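Local atomic coordinates of glycerol kinase, putative (Plasmodium falciparum, PDB entry 2W40), a protein that probably transfers a phosphate from ATP to glycerol, giving sn-glycerol 3-phosphate, as a kinase of the FGGY family. Residues 26-31 / 65-70; 4-9 / 457-462. All coordinates share one frame; numbering follows the deposited sequence.

Contact 1: 26-31 / 65-70. With EDO (1,2-ethanediol), chain B.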
ATOM      1  N   ASN C  26      31.424 -27.338  -9.982  1.00 15.33           N
ATOM      2  CA  ASN C  26      31.390 -26.799  -8.610  1.00 17.06           C
ATOM      3  C   ASN C  26      31.844 -25.319  -8.622  1.00 17.61           C
ATOM      4  O   ASN C  26      32.815 -24.979  -9.288  1.00 17.70           O
ATOM      5  CB  ASN C  26      32.374 -27.542  -7.677  1.00 19.98           C
ATOM      6  CG  ASN C  26      32.174 -29.039  -7.643  1.00 22.49           C
ATOM      7  OD1 ASN C  26      33.120 -29.839  -7.990  1.00 26.60           O
ATOM      8  ND2 ASN C  26      30.993 -29.458  -7.226  1.00 20.90           N
ATOM      9  N   ILE C  27      31.130 -24.459  -7.908  1.00 16.63           N
ATOM     10  CA  ILE C  27      31.582 -23.133  -7.719  1.00 16.27           C
ATOM     11  C   ILE C  27      32.769 -23.055  -6.785  1.00 15.87           C
ATOM     12  O   ILE C  27      32.674 -23.490  -5.588  1.00 18.24           O
ATOM     13  CB  ILE C  27      30.407 -22.169  -7.191  1.00 16.32           C
ATOM     14  CG1 ILE C  27      29.239 -22.223  -8.165  1.00 18.12           C
ATOM     15  CG2 ILE C  27      30.941 -20.780  -6.977  1.00 17.92           C
ATOM     16  CD1 ILE C  27      27.953 -21.444  -7.681  1.00 19.23           C
ATOM     17  N   VAL C  28      33.894 -22.580  -7.283  1.00 14.97           N
ATOM     18  CA  VAL C  28      35.078 -22.346  -6.451  1.00 15.88           C
ATOM     19  C   VAL C  28      35.259 -20.916  -5.955  1.00 15.27           C
ATOM     20  O   VAL C  28      35.943 -20.653  -4.988  1.00 16.95           O
ATOM     21  CB  VAL C  28      36.362 -22.901  -7.148  1.00 16.90           C
ATOM     22  CG1 VAL C  28      36.163 -24.472  -7.442  1.00 19.26           C
ATOM     23  CG2 VAL C  28      36.692 -22.077  -8.441  1.00 17.08           C
ATOM     24  N   HIS C  29      34.607 -19.924  -6.586  1.00 14.07           N
ATOM     25  CA  HIS C  29      34.551 -18.592  -6.037  1.00 13.62           C
ATOM     26  C   HIS C  29      33.375 -17.891  -6.719  1.00 13.79           C
ATOM     27  O   HIS C  29      33.138 -18.135  -7.885  1.00 13.89           O
ATOM     28  CB  HIS C  29      35.809 -17.771  -6.378  1.00 14.68           C
ATOM     29  CG  HIS C  29      35.746 -16.346  -5.902  1.00 17.43           C
ATOM     30  ND1 HIS C  29      35.526 -15.275  -6.736  1.00 22.66           N
ATOM     31  CD2 HIS C  29      35.813 -15.837  -4.647  1.00 19.93           C
ATOM     32  CE1 HIS C  29      35.480 -14.167  -6.013  1.00 19.14           C
ATOM     33  NE2 HIS C  29      35.721 -14.478  -4.758  1.00 22.40           N
ATOM     34  N   SER C  30      32.711 -17.007  -5.978  1.00 12.94           N
ATOM     35  CA  SER C  30      31.661 -16.190  -6.602  1.00 13.31           C
ATOM     36  C   SER C  30      31.540 -14.870  -5.799  1.00 14.38           C
ATOM     37  O   SER C  30      31.889 -14.805  -4.589  1.00 16.98           O
ATOM     38  CB  SER C  30      30.342 -16.916  -6.656  1.00 14.26           C
ATOM     39  OG  SER C  30      29.753 -16.999  -5.379  1.00 16.64           O
ATOM     40  N   ASN C  31      31.020 -13.837  -6.437  1.00 11.93           N
ATOM     41  CA  ASN C  31      30.774 -12.563  -5.728  1.00 13.30           C
ATOM     42  C   ASN C  31      29.860 -11.755  -6.633  1.00 11.93           C
ATOM     43  O   ASN C  31      29.622 -12.096  -7.810  1.00 11.61           O
ATOM     44  CB  ASN C  31      32.049 -11.778  -5.471  1.00 13.66           C
ATOM     45  CG  ASN C  31      31.913 -10.748  -4.335  1.00 15.46           C
ATOM     46  OD1 ASN C  31      30.881 -10.654  -3.674  1.00 17.59           O
ATOM     47  ND2 ASN C  31      33.075 -10.139  -3.970  1.00 20.55           N
ATOM     48  N   LYS C  65      42.400 -12.856  -7.937  1.00 21.44           N
ATOM     49  CA  LYS C  65      43.229 -12.660  -6.796  1.00 23.00           C
ATOM     50  C   LYS C  65      42.961 -13.722  -5.687  1.00 22.47           C
ATOM     51  O   LYS C  65      43.925 -14.315  -5.090  1.00 23.92           O
ATOM     52  CB  LYS C  65      43.016 -11.260  -6.277  1.00 23.72           C
ATOM     53  CG  LYS C  65      43.831 -10.915  -5.044  1.00 26.14           C
ATOM     54  CD  LYS C  65      43.165  -9.868  -4.205  1.00 31.14           C
ATOM     55  CE  LYS C  65      41.912 -10.395  -3.392  1.00 39.28           C
ATOM     56  NZ  LYS C  65      42.305 -11.344  -2.254  1.00 42.88           N
ATOM     57  N   VAL C  66      41.684 -13.919  -5.402  1.00 21.26           N
ATOM     58  CA  VAL C  66      41.229 -14.896  -4.393  1.00 20.66           C
ATOM     59  C   VAL C  66      41.649 -16.301  -4.820  1.00 21.26           C
ATOM     60  O   VAL C  66      42.161 -17.119  -3.982  1.00 20.54           O
ATOM     61  CB  VAL C  66      39.695 -14.847  -4.192  1.00 20.80           C
ATOM     62  CG1 VAL C  66      39.152 -16.097  -3.475  1.00 20.53           C
ATOM     63  CG2 VAL C  66      39.318 -13.519  -3.401  1.00 18.41           C
ATOM     64  N   LEU C  67      41.418 -16.626  -6.080  1.00 20.53           N
ATOM     65  CA  LEU C  67      41.761 -17.934  -6.596  1.00 21.97           C
ATOM     66  C   LEU C  67      43.262 -18.142  -6.535  1.00 22.50           C
ATOM     67  O   LEU C  67      43.701 -19.237  -6.202  1.00 23.64           O
ATOM     68  CB  LEU C  67      41.308 -18.108  -8.045  1.00 22.86           C
ATOM     69  CG  LEU C  67      39.808 -18.218  -8.228  1.00 18.32           C
ATOM     70  CD1 LEU C  67      39.534 -18.125  -9.750  1.00 22.78           C
ATOM     71  CD2 LEU C  67      39.256 -19.433  -7.592  1.00 20.63           C
ATOM     72  N   LYS C  68      44.024 -17.115  -6.864  1.00 24.42           N
ATOM     73  CA  LYS C  68      45.477 -17.260  -6.939  1.00 28.11           C
ATOM     74  C   LYS C  68      45.986 -17.378  -5.482  1.00 31.34           C
ATOM     75  O   LYS C  68      46.949 -18.126  -5.235  1.00 33.17           O
ATOM     76  CB  LYS C  68      46.195 -16.180  -7.774  1.00 27.37           C
ATOM     77  CG  LYS C  68      46.030 -16.391  -9.323  1.00 28.66           C
ATOM     78  CD  LYS C  68      46.638 -15.278 -10.171  1.00 30.54           C
ATOM     79  CE  LYS C  68      46.248 -15.390 -11.665  1.00 34.11           C
ATOM     80  NZ  LYS C  68      46.123 -16.806 -12.202  1.00 39.44           N
ATOM     81  N   ASP C  69      45.294 -16.750  -4.536  1.00 32.23           N
ATOM     82  CA  ASP C  69      45.507 -17.002  -3.117  1.00 34.29           C
ATOM     83  C   ASP C  69      45.221 -18.475  -2.669  1.00 35.17           C
ATOM     84  O   ASP C  69      46.049 -19.014  -1.965  1.00 36.21           O
ATOM     85  CB  ASP C  69      44.706 -16.016  -2.237  1.00 35.84           C
ATOM     86  CG  ASP C  69      45.171 -14.553  -2.386  1.00 40.96           C
ATOM     87  OD1 ASP C  69      46.157 -14.281  -3.134  1.00 48.99           O
ATOM     88  OD2 ASP C  69      44.508 -13.649  -1.781  1.00 48.38           O
ATOM     89  N   LYS C  70      44.085 -19.089  -3.027  1.00 35.15           N
ATOM     90  CA  LYS C  70      43.774 -20.506  -2.677  1.00 34.71           C
ATOM     91  C   LYS C  70      44.648 -21.545  -3.441  1.00 34.18           C
ATOM     92  O   LYS C  70      45.128 -22.513  -2.833  1.00 33.44           O
ATOM     93  CB  LYS C  70      42.291 -20.860  -2.907  1.00 35.95           C
ATOM     94  CG  LYS C  70      41.222 -20.090  -2.122  1.00 37.12           C
TER
HETATM   95  C1  EDO B1504      44.409 -16.860 -16.825  1.00 28.25           C
HETATM   96  O1  EDO B1504      44.553 -18.279 -16.975  1.00 22.56           O
HETATM   97  C2  EDO B1504      45.207 -16.039 -15.785  1.00 27.85           C
HETATM   98  O2  EDO B1504      45.434 -16.735 -14.536  1.00 33.18           O
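His29 and Val28 meet Val66 and Leu67 where strand 27-34, the edge strand of the mixed sheet in the N-terminal FGGY region, packs on helix 49-70. The strand carries a classic beta bulge: Val28 and His29 both lie opposite Phe20 of strand 15-21; His29 points at the helix, and Val28 reaches it through CG2.

One kind of contact is aromatic. Val66 CB lies over a face of the His29 imidazole, 4.3 Å from the ring centroid and 26° off the ring normal, which fits a CH-pi interaction. The two side chains cross at about a right angle, and the nearest atoms are His29 CD2 and Val66 CG1 at 3.5 Å. A chi1 of 176° turns the imidazole away from the His29 backbone N and sets its face against Val66 CB, while Glu62 of the same helix also touches the His29 side chain.

The second kind is aliphatic and runs through a single methyl. Leu67 CD2 stands 3.8 Å from Val28 CG2 and 4.0 Å from His29 CB, bridging the two bulge residues; Leu67 is buried and also packs on Phe20 and Val74.

Two polar interactions lie on the helix. Lys65 NZ makes a weak hydrogen bond within a salt bridge to Asp69 OD2 at 3.2 Å, one turn along the helix. Lys68, bent at chi4, extends to an ethanediol probably left from the crystallisation liquor, which is also hydrogen-bonded to Ile76 N. The separation of Lys68 NZ from ethanediol O2 is only 2.4 Å, too short for its exact geometry to be trusted.

Contact 2: 4-9 / 457-462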
ATOM      1  N   ASN C   4      42.002 -25.558 -13.041  1.00 14.48           N
ATOM      2  CA  ASN C   4      41.328 -25.015 -14.213  1.00 13.58           C
ATOM      3  C   ASN C   4      39.957 -24.505 -13.786  1.00 14.37           C
ATOM      4  O   ASN C   4      39.226 -25.199 -13.079  1.00 13.77           O
ATOM      5  CB  ASN C   4      41.087 -26.047 -15.256  1.00 13.86           C
ATOM      6  CG  ASN C   4      42.337 -26.554 -15.884  1.00 12.82           C
ATOM      7  OD1 ASN C   4      43.410 -25.985 -15.821  1.00 17.67           O
ATOM      8  ND2 ASN C   4      42.176 -27.670 -16.553  1.00 15.46           N
ATOM      9  N   VAL C   5      39.636 -23.298 -14.325  1.00 12.96           N
ATOM     10  CA  VAL C   5      38.308 -22.760 -14.101  1.00 13.11           C
ATOM     11  C   VAL C   5      37.678 -22.129 -15.318  1.00 12.13           C
ATOM     12  O   VAL C   5      38.346 -21.773 -16.253  1.00 11.95           O
ATOM     13  CB  VAL C   5      38.299 -21.702 -12.946  1.00 13.94           C
ATOM     14  CG1 VAL C   5      38.773 -22.304 -11.526  1.00 16.78           C
ATOM     15  CG2 VAL C   5      39.097 -20.526 -13.367  1.00 13.48           C
ATOM     16  N   ILE C   6      36.359 -22.040 -15.244  1.00 12.53           N
ATOM     17  CA  ILE C   6      35.500 -21.393 -16.237  1.00 11.04           C
ATOM     18  C   ILE C   6      34.938 -20.145 -15.534  1.00  9.97           C
ATOM     19  O   ILE C   6      34.339 -20.256 -14.450  1.00 10.38           O
ATOM     20  CB  ILE C   6      34.363 -22.283 -16.708  1.00 12.80           C
ATOM     21  CG1 ILE C   6      34.875 -23.598 -17.274  1.00 11.94           C
ATOM     22  CG2 ILE C   6      33.425 -21.519 -17.724  1.00 12.93           C
ATOM     23  CD1 ILE C   6      33.746 -24.643 -17.279  1.00 16.08           C
ATOM     24  N   LEU C   7      35.109 -18.979 -16.157  1.00  8.92           N
ATOM     25  CA  LEU C   7      34.443 -17.748 -15.605  1.00  9.79           C
ATOM     26  C   LEU C   7      33.064 -17.614 -16.261  1.00  9.56           C
ATOM     27  O   LEU C   7      32.971 -17.570 -17.488  1.00 10.75           O
ATOM     28  CB  LEU C   7      35.259 -16.467 -15.790  1.00  9.98           C
ATOM     29  CG  LEU C   7      34.677 -15.099 -15.508  1.00 10.08           C
ATOM     30  CD1 LEU C   7      34.019 -15.056 -14.105  1.00 12.76           C
ATOM     31  CD2 LEU C   7      35.562 -13.913 -15.842  1.00 11.05           C
ATOM     32  N   SER C   8      32.012 -17.557 -15.420  1.00  9.56           N
ATOM     33  CA  SER C   8      30.661 -17.306 -15.923  1.00  9.94           C
ATOM     34  C   SER C   8      30.226 -15.939 -15.374  1.00 10.71           C
ATOM     35  O   SER C   8      30.207 -15.789 -14.120  1.00  9.67           O
ATOM     36  CB  SER C   8      29.689 -18.439 -15.532  1.00 12.19           C
ATOM     37  OG  SER C   8      28.391 -18.106 -15.974  1.00 12.61           O
ATOM     38  N   ILE C   9      29.938 -14.961 -16.278  1.00  9.07           N
ATOM     39  CA  ILE C   9      29.515 -13.636 -15.846  1.00  9.64           C
ATOM     40  C   ILE C   9      27.979 -13.610 -16.026  1.00  9.27           C
ATOM     41  O   ILE C   9      27.466 -13.870 -17.150  1.00  9.99           O
ATOM     42  CB  ILE C   9      30.150 -12.532 -16.711  1.00  8.56           C
ATOM     43  CG1 ILE C   9      31.704 -12.565 -16.508  1.00 10.11           C
ATOM     44  CG2 ILE C   9      29.395 -11.192 -16.430  1.00  9.75           C
ATOM     45  CD1 ILE C   9      32.449 -11.799 -17.590  1.00 10.28           C
ATOM     46  N   LYS C 457      35.781 -27.475 -25.629  1.00 14.18           N
ATOM     47  CA  LYS C 457      35.885 -28.924 -25.483  1.00 15.64           C
ATOM     48  C   LYS C 457      36.373 -29.375 -24.103  1.00 13.59           C
ATOM     49  O   LYS C 457      37.148 -30.373 -23.971  1.00 13.29           O
ATOM     50  CB  LYS C 457      36.848 -29.488 -26.512  1.00 18.21           C
ATOM     51  CG  LYS C 457      36.775 -28.938 -27.960  1.00 23.03           C
ATOM     52  CD  LYS C 457      35.524 -29.243 -28.533  1.00 22.24           C
ATOM     53  CE  LYS C 457      35.556 -29.020 -30.114  1.00 25.50           C
ATOM     54  NZ  LYS C 457      34.145 -28.946 -30.564  1.00 28.26           N
ATOM     55  N   ILE C 458      35.906 -28.690 -23.048  1.00 12.67           N
ATOM     56  CA  ILE C 458      36.191 -29.122 -21.637  1.00 15.21           C
ATOM     57  C   ILE C 458      35.619 -30.508 -21.412  1.00 16.39           C
ATOM     58  O   ILE C 458      36.252 -31.347 -20.773  1.00 15.15           O
ATOM     59  CB  ILE C 458      35.643 -28.155 -20.568  1.00 11.94           C
ATOM     60  CG1 ILE C 458      36.346 -26.821 -20.727  1.00 16.39           C
ATOM     61  CG2 ILE C 458      35.784 -28.784 -19.199  1.00 12.56           C
ATOM     62  CD1 ILE C 458      36.122 -25.740 -19.665  1.00 19.29           C
ATOM     63  N   TRP C 459      34.412 -30.727 -21.937  1.00 16.52           N
ATOM     64  CA  TRP C 459      33.741 -32.013 -21.938  1.00 20.18           C
ATOM     65  C   TRP C 459      33.497 -32.253 -23.417  1.00 23.73           C
ATOM     66  O   TRP C 459      33.339 -31.284 -24.234  1.00 26.14           O
ATOM     67  CB  TRP C 459      32.401 -31.891 -21.195  1.00 16.52           C
ATOM     68  CG  TRP C 459      32.485 -31.089 -19.929  1.00 15.44           C
ATOM     69  CD1 TRP C 459      32.939 -31.496 -18.708  1.00 16.12           C
ATOM     70  CD2 TRP C 459      32.015 -29.713 -19.714  1.00 11.83           C
ATOM     71  NE1 TRP C 459      32.853 -30.482 -17.801  1.00 15.36           N
ATOM     72  CE2 TRP C 459      32.316 -29.370 -18.400  1.00 14.52           C
ATOM     73  CE3 TRP C 459      31.473 -28.734 -20.549  1.00 13.93           C
ATOM     74  CZ2 TRP C 459      32.049 -28.106 -17.857  1.00 13.64           C
ATOM     75  CZ3 TRP C 459      31.187 -27.493 -20.007  1.00 13.65           C
ATOM     76  CH2 TRP C 459      31.483 -27.170 -18.699  1.00 12.39           C
ATOM     77  N   ASP C 460      33.292 -33.498 -23.725  1.00 27.39           N
ATOM     78  CA  ASP C 460      33.044 -33.930 -25.122  1.00 30.15           C
ATOM     79  C   ASP C 460      31.737 -33.415 -25.753  1.00 32.22           C
ATOM     80  O   ASP C 460      31.698 -32.945 -26.951  1.00 33.20           O
ATOM     81  CB  ASP C 460      33.117 -35.456 -25.123  1.00 32.76           C
ATOM     82  CG  ASP C 460      34.468 -35.966 -24.543  1.00 38.64           C
ATOM     83  OD1 ASP C 460      35.525 -35.436 -25.011  1.00 45.39           O
ATOM     84  OD2 ASP C 460      34.497 -36.822 -23.588  1.00 45.17           O
ATOM     85  N   SER C 461      30.674 -33.471 -24.933  1.00 32.82           N
ATOM     86  CA  SER C 461      29.315 -33.392 -25.414  1.00 32.90           C
ATOM     87  C   SER C 461      28.474 -32.922 -24.270  1.00 32.01           C
ATOM     88  O   SER C 461      28.816 -33.131 -23.142  1.00 29.33           O
ATOM     89  CB  SER C 461      28.755 -34.782 -25.806  1.00 33.51           C
ATOM     90  OG  SER C 461      28.592 -35.661 -24.679  1.00 34.20           O
ATOM     91  N   LEU C 462      27.326 -32.372 -24.621  1.00 33.47           N
ATOM     92  CA  LEU C 462      26.282 -32.010 -23.663  1.00 33.02           C
ATOM     93  C   LEU C 462      25.908 -33.241 -22.845  1.00 33.39           C
ATOM     94  O   LEU C 462      25.635 -33.156 -21.676  1.00 31.44           O
ATOM     95  CB  LEU C 462      25.051 -31.422 -24.406  1.00 32.98           C
ATOM     96  CG  LEU C 462      24.011 -30.716 -23.570  1.00 31.68           C
ATOM     97  CD1 LEU C 462      24.629 -29.653 -22.685  1.00 29.62           C
ATOM     98  CD2 LEU C 462      22.798 -30.212 -24.456  1.00 30.50           C
TER
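Trp459 NE1 is hydrogen-bonded to Glu23 O, and this bond ties the indole that meets Ile6 to the chain just beyond strand 15-21. The setting is the central mixed sheet of the N-terminal FGGY region: segment 4-9, on strand 3-11, belongs to it, whereas 457-462 is the loop leaving helix 443-455. A Schellman motif ends that helix, with Lys457 as the C-prime residue at positive phi (63°), Lys457 N bonded to Leu454 O and Ile458 N bonded to Gly453 O. The chain therefore turns just before Ile458 and Trp459.

Across the contact the chemistry is purely aliphatic and aromatic. Ile6 and Ile458 reach toward each other tip to tip, although their CA atoms are 9.5 Å apart. Ile6 CG1 lies 3.4 Å from Ile458 CD1, tighter than usual van der Waals contact, and Ile6 CD1 lies 3.5 Å from that same methyl. An extended chain in Ile458, with CD1 anti to CA (chi2 -172°), brings the methyl this far.

Ile6 CD1 touches the indole as well, approaching the ring obliquely at 3.7 Å from Trp459 CH2, on the six-membered ring. The indole comes from the opposite direction to Ile6 and also packs on Leu25, Leu454 and Val465. One face of it is occupied from within the loop.

Strand alternation puts Ser8 on the same side as Ile6, where Ser8 OG bonds to Ser445 O of helix 443-455, which ties the strand to the helix that leads into this loop. Closing the packing, Ile458 CG2 sits 3.6 Å above the plane of the Trp459 ring, offset toward its rim.

Both contacts rest on the same mixed sheet, but on different strands: contact 1 uses the edge strand 27-34, contact 2 the more interior strand 3-11. Their centres are 16 Å apart, and they meet directly where Val28 CG2, the group that packs on Leu67 of the helix, touches Val5 CG1 at 3.7 Å. Val5 points away from 457-462 while Ile6 points toward it, consistent with helix 49-70 and loop 457-462 lying against opposite faces of the sheet. Each is partly buried around one buried residue, Leu67 or Ile6. Contact 1 joins elements close in sequence and adds a histidine face to its aliphatic packing; contact 2 joins segments 448 residues apart through isoleucines and an indole.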